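Local coordinates for fiber protein 2 (Fowl adenovirus 1, PDB 2VTW) that forms the trimeric head of the virus's short fibre, a capsid spike that probably attaches the virion to a host-cell receptor, at residues A5-T11 / Y33-N39; S77-T81 / M100-E104; F21-S25 / A69-V74. All coordinates share one frame; numbering follows the deposited sequence.

Contact 1 of 3, residues A5-T11 / Y33-N39; sequences AAFTSGT and YFLQQIN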
# COMPACT_ATOMS: atom_id res chain seq x y z
N ALA A 5 16.20 -3.07 10.54
CA ALA A 5 17.28 -2.23 10.04
C ALA A 5 16.73 -1.19 9.06
O ALA A 5 15.70 -1.42 8.46
CB ALA A 5 18.36 -3.07 9.36
N ALA A 6 17.45 -0.07 8.92
CA ALA A 6 17.09 1.08 8.06
C ALA A 6 18.25 1.50 7.17
O ALA A 6 19.40 1.48 7.62
CB ALA A 6 16.68 2.27 8.95
N PHE A 7 17.95 1.89 5.93
CA PHE A 7 18.90 2.55 5.03
C PHE A 7 18.28 3.87 4.48
O PHE A 7 17.09 3.91 4.15
CB PHE A 7 19.25 1.61 3.87
CG PHE A 7 20.12 2.22 2.81
CD1 PHE A 7 21.42 2.64 3.11
CD2 PHE A 7 19.68 2.33 1.50
CE1 PHE A 7 22.24 3.18 2.12
CE2 PHE A 7 20.50 2.87 0.49
CZ PHE A 7 21.78 3.29 0.81
N THR A 8 19.09 4.93 4.41
CA THR A 8 18.69 6.24 3.89
C THR A 8 19.74 6.71 2.90
O THR A 8 20.94 6.63 3.15
CB THR A 8 18.58 7.28 5.01
OG1 THR A 8 17.73 6.78 6.03
CG2 THR A 8 18.02 8.62 4.48
N SER A 9 19.28 7.22 1.76
CA SER A 9 20.17 7.76 0.75
C SER A 9 19.48 8.90 0.01
O SER A 9 18.26 8.94 -0.06
CB SER A 9 20.56 6.68 -0.24
OG SER A 9 21.42 7.18 -1.26
N GLY A 10 20.28 9.80 -0.54
CA GLY A 10 19.76 10.91 -1.35
C GLY A 10 19.72 12.15 -0.51
O GLY A 10 20.30 12.16 0.57
N THR A 11 19.03 13.19 -1.00
CA THR A 11 18.91 14.48 -0.28
C THR A 11 17.53 14.71 0.30
O THR A 11 16.53 14.70 -0.42
CB THR A 11 19.24 15.72 -1.19
OG1 THR A 11 18.58 15.60 -2.47
CG2 THR A 11 20.74 15.85 -1.37
N TYR A 33 16.56 12.57 -5.38
CA TYR A 33 15.73 11.52 -4.79
C TYR A 33 15.99 11.50 -3.30
O TYR A 33 17.03 11.96 -2.82
CB TYR A 33 16.02 10.15 -5.42
CG TYR A 33 17.39 9.63 -5.03
CD1 TYR A 33 17.56 8.96 -3.83
CD2 TYR A 33 18.51 9.88 -5.82
CE1 TYR A 33 18.82 8.52 -3.42
CE2 TYR A 33 19.80 9.45 -5.41
CZ TYR A 33 19.93 8.76 -4.21
OH TYR A 33 21.14 8.32 -3.75
N PHE A 34 15.01 10.97 -2.56
CA PHE A 34 15.24 10.61 -1.20
C PHE A 34 14.63 9.22 -0.98
O PHE A 34 13.44 9.00 -1.23
CB PHE A 34 14.64 11.65 -0.29
CG PHE A 34 15.14 11.57 1.12
CD1 PHE A 34 16.51 11.49 1.39
CD2 PHE A 34 14.27 11.56 2.18
CE1 PHE A 34 16.98 11.41 2.67
CE2 PHE A 34 14.75 11.48 3.48
CZ PHE A 34 16.12 11.39 3.71
N LEU A 35 15.49 8.30 -0.54
CA LEU A 35 15.20 6.87 -0.41
C LEU A 35 15.35 6.47 1.05
O LEU A 35 16.41 6.69 1.65
CB LEU A 35 16.20 6.07 -1.26
CG LEU A 35 16.22 4.55 -1.13
CD1 LEU A 35 14.83 3.99 -1.54
CD2 LEU A 35 17.35 3.94 -2.00
N GLN A 36 14.29 5.94 1.65
CA GLN A 36 14.32 5.49 3.04
C GLN A 36 13.71 4.11 3.05
O GLN A 36 12.54 3.95 2.68
CB GLN A 36 13.52 6.44 3.93
CG GLN A 36 14.17 7.84 4.09
CD GLN A 36 13.26 8.85 4.74
OE1 GLN A 36 12.39 9.40 4.07
NE2 GLN A 36 13.45 9.10 6.04
N GLN A 37 14.52 3.10 3.40
CA GLN A 37 14.07 1.69 3.46
C GLN A 37 14.20 1.12 4.87
O GLN A 37 15.08 1.53 5.64
CB GLN A 37 14.90 0.84 2.53
CG GLN A 37 14.81 1.26 1.08
CD GLN A 37 15.71 0.47 0.19
OE1 GLN A 37 16.94 0.61 0.26
NE2 GLN A 37 15.13 -0.34 -0.70
N ILE A 38 13.29 0.21 5.22
CA ILE A 38 13.41 -0.56 6.45
C ILE A 38 13.26 -2.05 6.10
O ILE A 38 12.53 -2.41 5.16
CB ILE A 38 12.42 -0.11 7.59
CG1 ILE A 38 10.97 -0.32 7.19
CG2 ILE A 38 12.69 1.42 8.04
CD1 ILE A 38 9.96 -0.44 8.36
N ASN A 39 14.01 -2.90 6.81
CA ASN A 39 13.86 -4.36 6.73
C ASN A 39 13.35 -4.74 8.09
O ASN A 39 14.03 -4.49 9.09
CB ASN A 39 15.18 -5.08 6.42
CG ASN A 39 15.03 -6.62 6.29
OD1 ASN A 39 14.18 -7.25 6.90
ND2 ASN A 39 15.91 -7.22 5.52
O HOH W 1 15.87 8.10 7.59
O HOH W 2 19.16 13.77 -4.44

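Contact 2 of 3, residues S77-T81 / M100-E104; sequences SSFLT and MTSFE. With SO4 (sulfate ion), chain G.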
# COMPACT_ATOMS: atom_id res chain seq x y z
N SER A 77 18.69 0.08 -5.68
CA SER A 77 19.71 -0.97 -5.62
C SER A 77 20.28 -1.02 -4.24
O SER A 77 20.37 0.01 -3.58
CB SER A 77 20.82 -0.70 -6.64
OG SER A 77 21.82 -1.71 -6.59
N SER A 78 20.57 -2.24 -3.79
CA SER A 78 21.35 -2.52 -2.60
C SER A 78 22.83 -2.88 -2.96
O SER A 78 23.61 -3.12 -2.06
CB SER A 78 20.73 -3.68 -1.81
OG SER A 78 20.75 -4.89 -2.57
N PHE A 79 23.16 -2.94 -4.25
CA PHE A 79 24.51 -3.28 -4.74
C PHE A 79 25.09 -2.01 -5.36
O PHE A 79 25.09 -1.82 -6.59
CB PHE A 79 24.44 -4.37 -5.82
CG PHE A 79 23.77 -5.65 -5.36
CD1 PHE A 79 24.44 -6.55 -4.53
CD2 PHE A 79 22.48 -5.96 -5.77
CE1 PHE A 79 23.83 -7.73 -4.14
CE2 PHE A 79 21.87 -7.13 -5.38
CZ PHE A 79 22.54 -8.02 -4.57
N LEU A 80 25.55 -1.12 -4.49
CA LEU A 80 25.85 0.25 -4.88
C LEU A 80 27.09 0.36 -5.74
O LEU A 80 27.25 1.37 -6.40
CB LEU A 80 25.98 1.16 -3.67
CG LEU A 80 24.72 1.31 -2.79
CD1 LEU A 80 24.90 2.32 -1.69
CD2 LEU A 80 23.51 1.66 -3.68
N THR A 81 27.94 -0.68 -5.76
CA THR A 81 29.07 -0.71 -6.71
C THR A 81 28.89 -1.73 -7.84
O THR A 81 29.08 -1.38 -9.01
CB THR A 81 30.44 -0.89 -5.97
OG1 THR A 81 30.35 -1.97 -5.03
CG2 THR A 81 30.78 0.36 -5.20
N MET A 100 24.52 -3.96 3.78
CA MET A 100 23.64 -3.52 2.70
C MET A 100 22.83 -4.68 2.13
O MET A 100 21.79 -4.45 1.50
CB MET A 100 24.44 -2.86 1.58
CG MET A 100 24.81 -1.40 1.86
SD MET A 100 23.39 -0.28 1.98
CE MET A 100 22.82 -0.26 0.30
N THR A 101 23.31 -5.91 2.34
CA THR A 101 22.58 -7.10 1.92
C THR A 101 21.26 -7.24 2.67
O THR A 101 20.39 -8.03 2.27
CB THR A 101 23.42 -8.41 2.08
OG1 THR A 101 23.69 -8.64 3.45
CG2 THR A 101 24.72 -8.35 1.31
N SER A 102 21.08 -6.48 3.73
CA SER A 102 19.82 -6.45 4.44
C SER A 102 18.71 -5.74 3.63
O SER A 102 17.52 -5.83 3.99
CB SER A 102 20.00 -5.79 5.80
OG SER A 102 21.04 -6.39 6.54
N PHE A 103 19.07 -5.08 2.53
CA PHE A 103 18.11 -4.35 1.71
C PHE A 103 17.94 -4.90 0.30
O PHE A 103 17.26 -4.30 -0.53
CB PHE A 103 18.44 -2.85 1.75
CG PHE A 103 18.55 -2.37 3.13
CD1 PHE A 103 17.40 -2.07 3.87
CD2 PHE A 103 19.78 -2.35 3.77
CE1 PHE A 103 17.50 -1.70 5.19
CE2 PHE A 103 19.87 -1.98 5.10
CZ PHE A 103 18.73 -1.66 5.81
N GLU A 104 18.53 -6.07 0.07
CA GLU A 104 18.35 -6.78 -1.17
C GLU A 104 16.96 -7.40 -1.15
O GLU A 104 16.61 -8.11 -0.22
CB GLU A 104 19.37 -7.90 -1.30
CG GLU A 104 19.34 -8.62 -2.64
CD GLU A 104 20.22 -9.88 -2.67
OE1 GLU A 104 21.05 -10.07 -1.74
OE2 GLU A 104 20.07 -10.65 -3.66
S SO4 G . 28.24 -4.03 -3.57
O1 SO4 G . 27.39 -5.17 -3.26
O2 SO4 G . 29.60 -4.52 -3.58
O3 SO4 G . 27.94 -3.47 -4.88
O4 SO4 G . 28.14 -3.09 -2.48

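Contact 3 of 3, residues F21-S25 / A69-V74; sequences FVSSS and ARYFTV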
# COMPACT_ATOMS: atom_id res chain seq x y z
N PHE A 21 18.34 8.66 -14.24
CA PHE A 21 17.06 8.08 -14.60
C PHE A 21 16.96 8.06 -16.11
O PHE A 21 17.67 8.78 -16.79
CB PHE A 21 15.92 8.90 -13.94
CG PHE A 21 16.12 9.15 -12.45
CD1 PHE A 21 16.76 8.23 -11.64
CD2 PHE A 21 15.63 10.31 -11.86
CE1 PHE A 21 16.97 8.46 -10.29
CE2 PHE A 21 15.80 10.53 -10.49
CZ PHE A 21 16.47 9.60 -9.70
N VAL A 22 16.08 7.23 -16.64
CA VAL A 22 15.98 7.12 -18.08
C VAL A 22 14.52 7.16 -18.55
O VAL A 22 13.66 6.51 -17.95
CB VAL A 22 16.64 5.81 -18.57
CG1 VAL A 22 16.68 5.78 -20.09
CG2 VAL A 22 18.02 5.66 -17.98
N SER A 23 14.28 7.91 -19.62
CA SER A 23 12.96 8.06 -20.22
C SER A 23 12.64 6.87 -21.11
O SER A 23 13.54 6.18 -21.58
CB SER A 23 12.90 9.35 -21.06
OG SER A 23 13.16 9.08 -22.44
N SER A 24 11.36 6.67 -21.40
CA SER A 24 10.93 5.55 -22.25
C SER A 24 11.47 5.61 -23.69
O SER A 24 11.33 4.64 -24.44
CB SER A 24 9.41 5.42 -22.27
OG SER A 24 8.78 6.61 -22.69
N SER A 25 12.06 6.75 -24.05
CA SER A 25 12.70 6.91 -25.38
C SER A 25 14.23 6.73 -25.34
O SER A 25 14.92 7.02 -26.32
CB SER A 25 12.34 8.27 -25.99
OG SER A 25 11.04 8.20 -26.54
N ALA A 69 7.72 11.33 -24.73
CA ALA A 69 7.88 10.21 -23.80
C ALA A 69 7.17 10.59 -22.49
O ALA A 69 7.35 11.70 -22.00
CB ALA A 69 9.36 9.92 -23.56
N ARG A 70 6.33 9.69 -21.97
CA ARG A 70 5.63 9.92 -20.70
C ARG A 70 6.18 9.09 -19.51
O ARG A 70 5.92 9.44 -18.35
CB ARG A 70 4.13 9.68 -20.89
CG ARG A 70 3.48 10.73 -21.78
CD ARG A 70 1.98 10.57 -21.93
NE ARG A 70 1.57 9.35 -22.65
CZ ARG A 70 0.99 8.27 -22.11
NH1 ARG A 70 0.74 8.17 -20.80
NH2 ARG A 70 0.66 7.25 -22.89
N TYR A 71 6.92 8.01 -19.79
CA TYR A 71 7.40 7.10 -18.73
C TYR A 71 8.86 7.34 -18.41
O TYR A 71 9.62 7.75 -19.27
CB TYR A 71 7.24 5.64 -19.10
CG TYR A 71 5.83 5.13 -19.28
CD1 TYR A 71 4.72 5.98 -19.33
CD2 TYR A 71 5.61 3.78 -19.45
CE1 TYR A 71 3.44 5.48 -19.51
CE2 TYR A 71 4.35 3.29 -19.66
CZ TYR A 71 3.27 4.13 -19.67
OH TYR A 71 2.03 3.58 -19.86
N PHE A 72 9.24 7.09 -17.17
CA PHE A 72 10.65 7.02 -16.82
C PHE A 72 10.89 6.08 -15.64
O PHE A 72 10.00 5.90 -14.79
CB PHE A 72 11.24 8.41 -16.57
CG PHE A 72 10.79 9.08 -15.30
CD1 PHE A 72 11.44 8.84 -14.11
CD2 PHE A 72 9.76 10.02 -15.33
CE1 PHE A 72 11.05 9.47 -12.95
CE2 PHE A 72 9.37 10.67 -14.18
CZ PHE A 72 10.02 10.41 -12.99
N THR A 73 12.09 5.50 -15.60
CA THR A 73 12.41 4.44 -14.63
C THR A 73 13.51 4.88 -13.69
O THR A 73 14.50 5.51 -14.11
CB THR A 73 12.80 3.14 -15.34
OG1 THR A 73 11.73 2.73 -16.19
CG2 THR A 73 13.16 2.01 -14.35
N VAL A 74 13.31 4.56 -12.42
CA VAL A 74 14.31 4.69 -11.39
C VAL A 74 14.57 3.27 -10.81
O VAL A 74 13.63 2.53 -10.50
CB VAL A 74 13.84 5.65 -10.27
CG1 VAL A 74 14.84 5.68 -9.08
CG2 VAL A 74 13.68 7.05 -10.85
O HOH W 3 5.50 6.84 -23.20

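Contact 1 of 3, residues A5-T11 / Y33-N39
S9 and Y33 meet through their hydroxyl groups: S9 OG lies 2.8 Å from Y33 OH, in the plane of the tyrosine ring and at its edge. Y33 reaches it because CG stands between the backbone N and the carbonyl carbon (chi1 70°), which turns the ring back along G10 and brings CE1 to 3.3 Å from G10 CA. T8 CG2 approaches F34 obliquely, 3.4 Å from CZ, and the same methyl is 3.9 Å from Q36 CG. F7 and Q37 run side by side, with Q37 OE1 at the phenyl edge, 3.5 Å from F7 CD2, and the ring and amide planes 56° apart. An antiparallel beta hairpin sets this register, its segment axes at 169°: A5-N39, F7-Q37 and S9-L35 are hydrogen-bonded pairs, A6-I38, T8-Q36 and G10-F34 the alternate non-hydrogen-bonded ones. Past the last pair, T11 N still bonds to Y33 O (3.0 Å). One water joins T8 OG1 to Q36 NE2, another T11 OG1 to Y33 N; T11 OG1 also bonds to S15 N. Farther out, the backbone of G89 bonds to both S9 OG and Y33 OH, Q37 NE2 bonds to T46, and A6 packs on M41 of a neighbouring subunit.

Contact 2 of 3, residues S77-T81 / M100-E104
S78 and the turn from M100 to E104 make the tight part of this contact. S78 CB lies 3.6 Å from M100 O and 3.7 Å from F103 C, while its OG, near one face of the neighbouring F79 ring, is 3.4 Å from E104 CA. The packing is by van der Waals contact, since the two segments exchange no hydrogen bond. Within each segment, S77 OG accepts from F79 N in an ST turn, and F103 N bonds to M100 O in the 3-10 turn. M100 adds an apolar touch. Its chain is bent at both chi2 (-65°) and chi3 (-69°), which doubles the methyl back so that CE sits 3.9 Å from L80 CD1, the two side chains crossing at about a right angle.

Toward the more open side the contact thins to the F79 ring. F79 CZ is 3.5 Å from E104 CD, with E104 OE2 in the ring plane at its edge and the carboxylate turned 64° from the ring. E104 OE1 forms a salt bridge with R200, which holds one oxygen of the acid. A sulfate, probably from the crystallisation liquor, has O1 at the edge of the F79 ring and accepts through O3 from T81 N (2.9 Å) and, weakly, from T81 OG1; Q82 N also bonds to it. T81 is exposed.

Both segments are loops flanking strand 92-94: M100 and F103 rest on its L93, L80 and M100 touch F7 of strand 4-23, and F79 lies against strand 163-173, edge-to-face with Y164.

Contact 3 of 3, residues F21-S25 / A69-V74
The F21 ring carries V74 on one face. V74 CG2 stands 3.5 Å from the ring centroid and 15° off the ring normal, a CH-pi contact displaced toward CD1, which is 3.4 Å from the methyl. With CG anti to its own carbonyl carbon (chi1 -50°), F21 swings the ring across to the valine. The F72 ring meets F21 more lightly, by an oblique approach of F21 CB; its main aromatic partners are F171, stacked on it, and F29, edge-to-face.

The backbones are antiparallel but only briefly paired. V22 and T73 form the hydrogen-bonded pair, with T73 N 3.0 Å from V22 O and a weak return bond from V22 N to T73 O; S23 and F72 make the non-hydrogen-bonded pair, CA atoms 4.2 Å apart. One residue on, S24 N bonds to Y71 O at 3.0 Å, but bent, 142° at the hydrogen, with the donor above the carbonyl plane. S24 lies past the end of the strand, where its backbone is no longer extended. S23 OG then accepts from S25 N at 3.0 Å, an ST turn. The methyl of A69 fits among the serine hydroxyls, with CB 3.5 Å from S24 OG and 3.8 Å from S25 OG. S25 OG itself bonds to V65 O. Y71 N is buried without a partner.

In the sheet, strand 4-23 here lies between 28-40, through backbone bonds of F21 with F29, and 71-76, which in turn bonds to 163-173 through F72 with F171. Y123 of a loop packs on V22, S24, Y71 and T73, and helix 64-67 contributes V65, the partner of S25.

How the contacts relate
Contacts 1 and 3 both use strand 4-23 on opposite sides of the chain's centre: contact 1 pairs its early part with 28-40, contact 3 its end with 71-76, and their centres are about 22 Å apart. Contact 1 is the most buried, regularly hydrogen-bonded along its length and bordered by a neighbouring subunit; contact 3 is partly buried and has a single hydrogen-bonded pair, one of its two bonds weak, before the strand gives way to a serine turn. Contact 2, also partly buried, joins loops by packing alone, and no other chain touches it or contact 3. Contacts 1 and 2 meet directly: N39 ND2 probably bonds to S102 O, F103 packs on the A6-F7 backbone, and M100 SD meets the F7 ring.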